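Local coordinates for protein beta-fructofuranosidase (Arthrobacter, PDB 3WPU) that belongs to the levansucrase/invertase family of the beta-fructosidase clan, whose members share a five-bladed beta-propeller, at residues F107-F119 with Q155-A167. Sequence-based numbering, arbitrary orientation.
Sequences FDDRHVFAKIGYF and QSFSHQTQWSGSA. With GOL (glycerol), chain C.
Gln162 OE1 is gripped by two donors. Ile116 N donates to Gln162 OE1 at 2.8 Å, nearly straight and in the plane of the side-chain carbonyl. A water that also donates to Ile116 O supplies the second. Gln162 CG lies anti to the carbonyl carbon, and a bend at chi2 (116°) turns the amide onto the backbone of Lys115 and Ile116. The other end of this amide, NE2, is bonded to Thr148 OG1, so both ends are fixed. Gln162 CB packs on Ile116 CG1 at 3.7 Å. The main chains meet directly through Gln162 N, which donates to Ala114 O at 3.1 Å. A second water bridges Ala114 O to Gln160 O, and a third joins Val112 O to Gln160 N.

Trp163 NE1 donates to His111 O at 2.9 Å, almost in the indole plane. Ala114 CB sits at the same indole edge, 3.7 Å from Trp163 CD1. One indole face carries a glycerol, and Thr161 OG1 lies over the other. This glycerol also hydrogen-bonds to His111 ND1 and accepts from Ser164 N. It probably comes from the crystallisation liquor, but may mark a pocket that both segments line. His111 NE2 is hydrogen-bonded to a second glycerol. Farther along, Thr161 CG2 touches Val112 O at 3.3 Å. The His159 ring meets Val112 CB and the Phe113 ring through CD2; the two rings are tilted at 52°.

The strands of 115-119 and 159-167 splay at 54° and do not pair as sheet neighbours. Strand 115-122 pairs with 93-102 and 137-141, while 159-169 lies between 72-81 and 174-184, consistent with the beta-propeller expected for this family. Ser158 and His159 form a classic beta bulge opposite Phe184 of strand 174-184.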
ATOM      1  N   PHE A 107      -7.571  -1.825 -19.488  1.00 12.59           N
ATOM      2  CA  PHE A 107      -7.074  -1.545 -18.136  1.00 12.79           C
ATOM      3  C   PHE A 107      -7.623  -2.535 -17.124  1.00 12.33           C
ATOM      4  O   PHE A 107      -6.922  -2.918 -16.196  1.00 12.44           O
ATOM      5  CB  PHE A 107      -7.401  -0.093 -17.718  1.00 12.80           C
ATOM      6  CG  PHE A 107      -6.700   0.362 -16.475  1.00 13.75           C
ATOM      7  CD1 PHE A 107      -5.332   0.224 -16.344  1.00 13.73           C
ATOM      8  CD2 PHE A 107      -7.417   0.969 -15.440  1.00 13.54           C
ATOM      9  CE1 PHE A 107      -4.685   0.634 -15.190  1.00 14.15           C
ATOM     10  CE2 PHE A 107      -6.781   1.396 -14.300  1.00 14.62           C
ATOM     11  CZ  PHE A 107      -5.411   1.235 -14.167  1.00 14.26           C
ATOM     12  N   ASP A 108      -8.856  -3.004 -17.303  1.00 13.74           N
ATOM     13  CA  ASP A 108      -9.456  -3.937 -16.345  1.00 14.00           C
ATOM     14  C   ASP A 108      -8.963  -5.387 -16.504  1.00 14.28           C
ATOM     15  O   ASP A 108      -9.247  -6.246 -15.656  1.00 15.32           O
ATOM     16  CB  ASP A 108     -10.982  -3.887 -16.433  1.00 14.33           C
ATOM     17  CG  ASP A 108     -11.544  -2.606 -15.876  1.00 14.82           C
ATOM     18  OD1 ASP A 108     -11.161  -2.229 -14.753  1.00 14.56           O
ATOM     19  OD2 ASP A 108     -12.397  -1.996 -16.538  1.00 15.15           O
ATOM     20  N   ASP A 109      -8.219  -5.655 -17.572  1.00 14.16           N
ATOM     21  CA  ASP A 109      -7.635  -6.978 -17.788  1.00 14.74           C
ATOM     22  C   ASP A 109      -6.201  -7.039 -17.295  1.00 14.55           C
ATOM     23  O   ASP A 109      -5.514  -8.029 -17.517  1.00 14.82           O
ATOM     24  CB  ASP A 109      -7.701  -7.370 -19.268  1.00 16.23           C
ATOM     25  CG  ASP A 109      -9.120  -7.549 -19.759  1.00 17.35           C
ATOM     26  OD1 ASP A 109      -9.960  -8.047 -18.994  1.00 20.14           O
ATOM     27  OD2 ASP A 109      -9.408  -7.185 -20.926  1.00 17.10           O
ATOM     28  N   ARG A 110      -5.759  -5.979 -16.624  1.00 13.27           N
ATOM     29  CA  ARG A 110      -4.351  -5.865 -16.257  1.00 12.83           C
ATOM     30  C   ARG A 110      -3.932  -6.893 -15.220  1.00 12.38           C
ATOM     31  O   ARG A 110      -2.755  -7.259 -15.156  1.00 11.44           O
ATOM     32  CB  ARG A 110      -4.041  -4.463 -15.715  1.00 12.67           C
ATOM     33  CG  ARG A 110      -4.650  -4.092 -14.349  1.00 12.98           C
ATOM     34  CD  ARG A 110      -4.493  -2.596 -14.010  1.00 12.87           C
ATOM     35  NE  ARG A 110      -5.092  -2.227 -12.722  1.00 13.32           N
ATOM     36  CZ  ARG A 110      -6.365  -1.930 -12.491  1.00 14.46           C
ATOM     37  NH1 ARG A 110      -7.247  -1.911 -13.495  1.00 14.13           N
ATOM     38  NH2 ARG A 110      -6.761  -1.626 -11.249  1.00 15.30           N
ATOM     39  N   HIS A 111      -4.884  -7.349 -14.410  1.00 12.05           N
ATOM     40  CA  HIS A 111      -4.518  -8.103 -13.207  1.00 12.12           C
ATOM     41  C   HIS A 111      -3.879  -9.447 -13.528  1.00 11.68           C
ATOM     42  O   HIS A 111      -2.917  -9.839 -12.864  1.00 11.91           O
ATOM     43  CB  HIS A 111      -5.732  -8.297 -12.324  1.00 12.33           C
ATOM     44  CG  HIS A 111      -6.480  -7.026 -12.086  1.00 12.88           C
ATOM     45  ND1 HIS A 111      -6.078  -6.105 -11.151  1.00 13.15           N
ATOM     46  CD2 HIS A 111      -7.545  -6.480 -12.722  1.00 13.06           C
ATOM     47  CE1 HIS A 111      -6.894  -5.069 -11.175  1.00 13.78           C
ATOM     48  NE2 HIS A 111      -7.787  -5.267 -12.129  1.00 12.95           N
ATOM     49  N   VAL A 112      -4.409 -10.156 -14.522  1.00 11.46           N
ATOM     50  CA  VAL A 112      -3.869 -11.474 -14.897  1.00 10.79           C
ATOM     51  C   VAL A 112      -2.651 -11.427 -15.812  1.00 10.56           C
ATOM     52  O   VAL A 112      -2.103 -12.487 -16.148  1.00 11.09           O
ATOM     53  CB  VAL A 112      -4.930 -12.459 -15.438  1.00 11.62           C
ATOM     54  CG1 VAL A 112      -5.967 -12.743 -14.372  1.00 12.31           C
ATOM     55  CG2 VAL A 112      -5.589 -11.936 -16.708  1.00 12.09           C
ATOM     56  N   PHE A 113      -2.210 -10.212 -16.162  1.00 10.47           N
ATOM     57  CA  PHE A 113      -1.027  -9.987 -16.988  1.00 10.53           C
ATOM     58  C   PHE A 113      -0.039  -9.030 -16.329  1.00 11.05           C
ATOM     59  O   PHE A 113       0.827  -8.469 -16.982  1.00 11.40           O
ATOM     60  CB  PHE A 113      -1.447  -9.442 -18.364  1.00 10.94           C
ATOM     61  CG  PHE A 113      -2.417 -10.324 -19.083  1.00 11.12           C
ATOM     62  CD1 PHE A 113      -2.048 -11.590 -19.497  1.00 10.71           C
ATOM     63  CD2 PHE A 113      -3.703  -9.890 -19.338  1.00 11.56           C
ATOM     64  CE1 PHE A 113      -2.963 -12.425 -20.123  1.00 11.65           C
ATOM     65  CE2 PHE A 113      -4.618 -10.717 -19.970  1.00 12.17           C
ATOM     66  CZ  PHE A 113      -4.239 -11.981 -20.369  1.00 11.77           C
ATOM     67  N   ALA A 114      -0.114  -8.929 -14.996  1.00 10.53           N
ATOM     68  CA  ALA A 114       0.651  -7.942 -14.243  1.00 10.31           C
ATOM     69  C   ALA A 114       2.083  -8.394 -14.054  1.00 10.21           C
ATOM     70  O   ALA A 114       2.343  -9.578 -13.821  1.00  9.45           O
ATOM     71  CB  ALA A 114       0.028  -7.731 -12.878  1.00  9.84           C
ATOM     72  N   LYS A 115       2.983  -7.422 -14.142  1.00  9.87           N
ATOM     73  CA  LYS A 115       4.410  -7.630 -13.889  1.00 10.31           C
ATOM     74  C   LYS A 115       4.980  -6.455 -13.098  1.00  9.84           C
ATOM     75  O   LYS A 115       4.387  -5.395 -13.041  1.00 10.19           O
ATOM     76  CB  LYS A 115       5.149  -7.777 -15.215  1.00 11.05           C
ATOM     77  CG  LYS A 115       4.627  -8.911 -16.071  1.00 11.75           C
ATOM     78  CD  LYS A 115       5.327  -8.920 -17.420  1.00 13.41           C
ATOM     79  CE  LYS A 115       4.678  -9.928 -18.333  1.00 15.17           C
ATOM     80  NZ  LYS A 115       5.444  -9.982 -19.593  1.00 17.28           N
ATOM     81  N   ILE A 116       6.097  -6.674 -12.414  1.00  9.24           N
ATOM     82  CA  ILE A 116       6.780  -5.593 -11.742  1.00  9.19           C
ATOM     83  C   ILE A 116       7.797  -4.942 -12.662  1.00  9.28           C
ATOM     84  O   ILE A 116       8.672  -5.606 -13.236  1.00  9.18           O
ATOM     85  CB  ILE A 116       7.457  -6.056 -10.430  1.00  9.26           C
ATOM     86  CG1 ILE A 116       6.366  -6.487  -9.454  1.00  9.32           C
ATOM     87  CG2 ILE A 116       8.335  -4.943  -9.885  1.00  9.39           C
ATOM     88  CD1 ILE A 116       6.877  -7.201  -8.214  1.00  9.34           C
ATOM     89  N   GLY A 117       7.675  -3.617 -12.769  1.00  9.62           N
ATOM     90  CA  GLY A 117       8.614  -2.780 -13.493  1.00 10.32           C
ATOM     91  C   GLY A 117       9.236  -1.771 -12.546  1.00 10.81           C
ATOM     92  O   GLY A 117       8.928  -1.758 -11.352  1.00 10.12           O
ATOM     93  N   TYR A 118      10.136  -0.937 -13.049  1.00 10.97           N
ATOM     94  CA  TYR A 118      10.714   0.111 -12.220  1.00 11.79           C
ATOM     95  C   TYR A 118      10.892   1.408 -12.968  1.00 12.00           C
ATOM     96  O   TYR A 118      10.949   1.425 -14.197  1.00 11.85           O
ATOM     97  CB  TYR A 118      12.025  -0.346 -11.579  1.00 12.49           C
ATOM     98  CG  TYR A 118      13.196  -0.524 -12.540  1.00 13.31           C
ATOM     99  CD1 TYR A 118      14.199   0.437 -12.607  1.00 13.74           C
ATOM    100  CD2 TYR A 118      13.317  -1.649 -13.341  1.00 14.17           C
ATOM    101  CE1 TYR A 118      15.272   0.295 -13.460  1.00 14.74           C
ATOM    102  CE2 TYR A 118      14.406  -1.796 -14.209  1.00 15.09           C
ATOM    103  CZ  TYR A 118      15.385  -0.816 -14.232  1.00 15.60           C
ATOM    104  OH  TYR A 118      16.497  -0.897 -15.052  1.00 20.50           O
ATOM    105  N   PHE A 119      10.924   2.505 -12.212  1.00 11.14           N
ATOM    106  CA  PHE A 119      11.154   3.836 -12.768  1.00 11.26           C
ATOM    107  C   PHE A 119      12.271   4.472 -11.959  1.00 11.34           C
ATOM    108  O   PHE A 119      12.521   4.077 -10.812  1.00 11.28           O
ATOM    109  CB  PHE A 119       9.909   4.720 -12.670  1.00 11.29           C
ATOM    110  CG  PHE A 119       8.724   4.293 -13.517  1.00 10.87           C
ATOM    111  CD1 PHE A 119       8.490   4.910 -14.735  1.00 10.45           C
ATOM    112  CD2 PHE A 119       7.823   3.344 -13.070  1.00 11.03           C
ATOM    113  CE1 PHE A 119       7.381   4.573 -15.502  1.00 10.34           C
ATOM    114  CE2 PHE A 119       6.708   3.001 -13.828  1.00 10.75           C
ATOM    115  CZ  PHE A 119       6.506   3.610 -15.060  1.00 10.63           C
ATOM    116  N   GLN A 155       3.458 -26.496 -12.814  1.00 17.14           N
ATOM    117  CA  GLN A 155       3.875 -25.607 -13.895  1.00 17.28           C
ATOM    118  C   GLN A 155       2.873 -25.453 -15.022  1.00 17.08           C
ATOM    119  O   GLN A 155       3.202 -24.835 -16.024  1.00 19.18           O
ATOM    120  CB  GLN A 155       5.198 -26.089 -14.467  1.00 17.14           C
ATOM    121  CG  GLN A 155       6.335 -25.951 -13.497  1.00 17.43           C
ATOM    122  CD  GLN A 155       6.848 -24.520 -13.403  1.00 17.92           C
ATOM    123  OE1 GLN A 155       6.925 -23.929 -12.312  1.00 18.59           O
ATOM    124  NE2 GLN A 155       7.167 -23.957 -14.532  1.00 16.97           N
ATOM    125  N   SER A 156       1.665 -25.993 -14.873  1.00 17.03           N
ATOM    126  CA  SER A 156       0.627 -25.898 -15.912  1.00 16.61           C
ATOM    127  C   SER A 156      -0.182 -24.601 -15.924  1.00 15.98           C
ATOM    128  O   SER A 156      -1.199 -24.513 -16.585  1.00 16.17           O
ATOM    129  CB  SER A 156      -0.372 -27.066 -15.790  1.00 17.12           C
ATOM    130  OG  SER A 156      -1.091 -26.998 -14.565  1.00 17.83           O
ATOM    131  N   PHE A 157       0.270 -23.592 -15.189  1.00 15.31           N
ATOM    132  CA  PHE A 157      -0.484 -22.367 -15.068  1.00 14.69           C
ATOM    133  C   PHE A 157      -0.777 -21.716 -16.421  1.00 14.49           C
ATOM    134  O   PHE A 157       0.035 -21.777 -17.365  1.00 16.10           O
ATOM    135  CB  PHE A 157       0.209 -21.366 -14.140  1.00 14.07           C
ATOM    136  CG  PHE A 157       1.701 -21.280 -14.308  1.00 13.53           C
ATOM    137  CD1 PHE A 157       2.254 -20.575 -15.373  1.00 14.13           C
ATOM    138  CD2 PHE A 157       2.565 -21.875 -13.382  1.00 13.88           C
ATOM    139  CE1 PHE A 157       3.628 -20.460 -15.515  1.00 14.17           C
ATOM    140  CE2 PHE A 157       3.944 -21.766 -13.533  1.00 13.64           C
ATOM    141  CZ  PHE A 157       4.468 -21.066 -14.606  1.00 14.47           C
ATOM    142  N   SER A 158      -1.935 -21.102 -16.497  1.00 14.57           N
ATOM    143  CA  SER A 158      -2.353 -20.363 -17.700  1.00 14.49           C
ATOM    144  C   SER A 158      -1.870 -18.910 -17.670  1.00 14.29           C
ATOM    145  O   SER A 158      -1.690 -18.282 -18.713  1.00 14.01           O
ATOM    146  CB  SER A 158      -3.855 -20.382 -17.828  1.00 15.03           C
ATOM    147  OG  SER A 158      -4.506 -19.885 -16.668  1.00 15.48           O
ATOM    148  N   HIS A 159      -1.689 -18.381 -16.463  1.00 13.47           N
ATOM    149  CA  HIS A 159      -1.259 -16.992 -16.248  1.00 12.55           C
ATOM    150  C   HIS A 159      -0.298 -17.019 -15.086  1.00 11.97           C
ATOM    151  O   HIS A 159      -0.392 -17.894 -14.232  1.00 12.58           O
ATOM    152  CB  HIS A 159      -2.428 -16.080 -15.898  1.00 13.90           C
ATOM    153  CG  HIS A 159      -3.505 -16.053 -16.933  1.00 14.23           C
ATOM    154  ND1 HIS A 159      -4.396 -17.092 -17.115  1.00 15.41           N
ATOM    155  CD2 HIS A 159      -3.841 -15.102 -17.834  1.00 15.05           C
ATOM    156  CE1 HIS A 159      -5.219 -16.787 -18.104  1.00 15.21           C
ATOM    157  NE2 HIS A 159      -4.911 -15.582 -18.547  1.00 15.70           N
ATOM    158  N   GLN A 160       0.626 -16.072 -15.060  1.00 11.39           N
ATOM    159  CA  GLN A 160       1.606 -16.044 -13.985  1.00 10.70           C
ATOM    160  C   GLN A 160       2.012 -14.578 -13.849  1.00 10.60           C
ATOM    161  O   GLN A 160       2.566 -13.987 -14.772  1.00 10.96           O
ATOM    162  CB  GLN A 160       2.765 -16.983 -14.312  1.00 10.36           C
ATOM    163  CG  GLN A 160       3.494 -17.582 -13.101  1.00 10.41           C
ATOM    164  CD  GLN A 160       4.442 -16.622 -12.420  1.00 10.48           C
ATOM    165  OE1 GLN A 160       5.554 -16.416 -12.872  1.00 11.24           O
ATOM    166  NE2 GLN A 160       4.001 -16.036 -11.296  1.00 10.96           N
ATOM    167  N   THR A 161       1.700 -13.997 -12.698  1.00 10.64           N
ATOM    168  CA  THR A 161       1.872 -12.561 -12.490  1.00 10.42           C
ATOM    169  C   THR A 161       2.716 -12.268 -11.288  1.00 10.43           C
ATOM    170  O   THR A 161       2.931 -13.123 -10.442  1.00 10.33           O
ATOM    171  CB  THR A 161       0.549 -11.851 -12.247  1.00 11.03           C
ATOM    172  OG1 THR A 161      -0.085 -12.339 -11.055  1.00 10.49           O
ATOM    173  CG2 THR A 161      -0.372 -12.070 -13.387  1.00 11.23           C
ATOM    174  N   GLN A 162       3.175 -11.027 -11.251  1.00 10.48           N
ATOM    175  CA  GLN A 162       3.776 -10.424 -10.082  1.00 10.63           C
ATOM    176  C   GLN A 162       2.826  -9.342  -9.606  1.00 10.51           C
ATOM    177  O   GLN A 162       2.408  -8.469 -10.372  1.00 11.02           O
ATOM    178  CB  GLN A 162       5.156  -9.850 -10.361  1.00 11.04           C
ATOM    179  CG  GLN A 162       6.154 -10.868 -10.877  1.00 11.34           C
ATOM    180  CD  GLN A 162       6.632 -10.572 -12.281  1.00 11.44           C
ATOM    181  OE1 GLN A 162       6.795  -9.424 -12.647  1.00 11.01           O
ATOM    182  NE2 GLN A 162       6.918 -11.617 -13.051  1.00 12.78           N
ATOM    183  N   TRP A 163       2.418  -9.476  -8.354  1.00 10.06           N
ATOM    184  CA  TRP A 163       1.554  -8.510  -7.682  1.00 10.31           C
ATOM    185  C   TRP A 163       2.357  -7.764  -6.583  1.00 10.34           C
ATOM    186  O   TRP A 163       3.558  -8.015  -6.439  1.00 10.53           O
ATOM    187  CB  TRP A 163       0.305  -9.246  -7.186  1.00 10.21           C
ATOM    188  CG  TRP A 163      -0.752  -9.526  -8.250  1.00 10.00           C
ATOM    189  CD1 TRP A 163      -0.701  -9.229  -9.582  1.00 10.17           C
ATOM    190  CD2 TRP A 163      -1.997 -10.172  -8.023  1.00  9.98           C
ATOM    191  NE1 TRP A 163      -1.874  -9.636 -10.200  1.00 10.09           N
ATOM    192  CE2 TRP A 163      -2.688 -10.217  -9.262  1.00  9.97           C
ATOM    193  CE3 TRP A 163      -2.623 -10.679  -6.889  1.00 10.39           C
ATOM    194  CZ2 TRP A 163      -3.965 -10.795  -9.382  1.00 10.39           C
ATOM    195  CZ3 TRP A 163      -3.912 -11.243  -7.009  1.00 10.64           C
ATOM    196  CH2 TRP A 163      -4.562 -11.286  -8.251  1.00 10.72           C
ATOM    197  N   SER A 164       1.697  -6.893  -5.799  1.00 10.22           N
ATOM    198  CA  SER A 164       2.336  -5.849  -4.993  0.50 10.31           C
ATOM    199  C   SER A 164       3.161  -6.401  -3.849  1.00  9.86           C
ATOM    200  O   SER A 164       2.943  -7.499  -3.389  1.00 10.09           O
ATOM    201  CB  SER A 164       1.289  -4.885  -4.391  0.50 10.79           C
ATOM    202  OG  SER A 164       1.894  -3.681  -3.937  0.50 11.29           O
ATOM    203  N   GLY A 165       4.091  -5.585  -3.408  1.00  9.42           N
ATOM    204  CA  GLY A 165       4.861  -5.867  -2.206  1.00  9.87           C
ATOM    205  C   GLY A 165       5.569  -4.610  -1.759  1.00 10.37           C
ATOM    206  O   GLY A 165       4.938  -3.560  -1.551  1.00 10.47           O
ATOM    207  N   SER A 166       6.882  -4.728  -1.558  1.00 10.19           N
ATOM    208  CA  SER A 166       7.730  -3.676  -1.009  1.00 10.43           C
ATOM    209  C   SER A 166       9.183  -4.013  -1.373  1.00 10.50           C
ATOM    210  O   SER A 166       9.461  -5.108  -1.895  1.00 10.43           O
ATOM    211  CB  SER A 166       7.580  -3.597   0.515  1.00 10.69           C
ATOM    212  OG  SER A 166       7.721  -4.887   1.074  1.00 10.64           O
ATOM    213  N   ALA A 167      10.124  -3.110  -1.086  1.00 10.64           N
ATOM    214  CA  ALA A 167      11.516  -3.316  -1.495  1.00 10.75           C
ATOM    215  C   ALA A 167      12.459  -2.685  -0.488  1.00 11.50           C
ATOM    216  O   ALA A 167      12.357  -1.496  -0.209  1.00 11.28           O
ATOM    217  CB  ALA A 167      11.762  -2.745  -2.880  1.00 10.69           C
TER
HETATM  218  C1  GOL C1001      -3.751  -6.769  -8.371  1.00 17.99           C
HETATM  219  O1  GOL C1001      -3.795  -6.093  -9.640  1.00 17.23           O
HETATM  220  C2  GOL C1001      -2.618  -6.161  -7.531  1.00 17.84           C
HETATM  221  O2  GOL C1001      -2.894  -4.755  -7.384  1.00 20.75           O
HETATM  222  C3  GOL C1001      -2.492  -6.863  -6.173  1.00 17.57           C
HETATM  223  O3  GOL C1001      -1.266  -6.573  -5.471  1.00 15.18           O
HETATM  224  O   HOH W   1      -0.023 -14.014 -17.068  1.00 13.72           O
HETATM  225  O   HOH W   2       2.352 -11.464 -16.068  1.00 12.96           O
HETATM  226  O   HOH W   3       8.924  -8.190 -14.024  1.00 10.39           O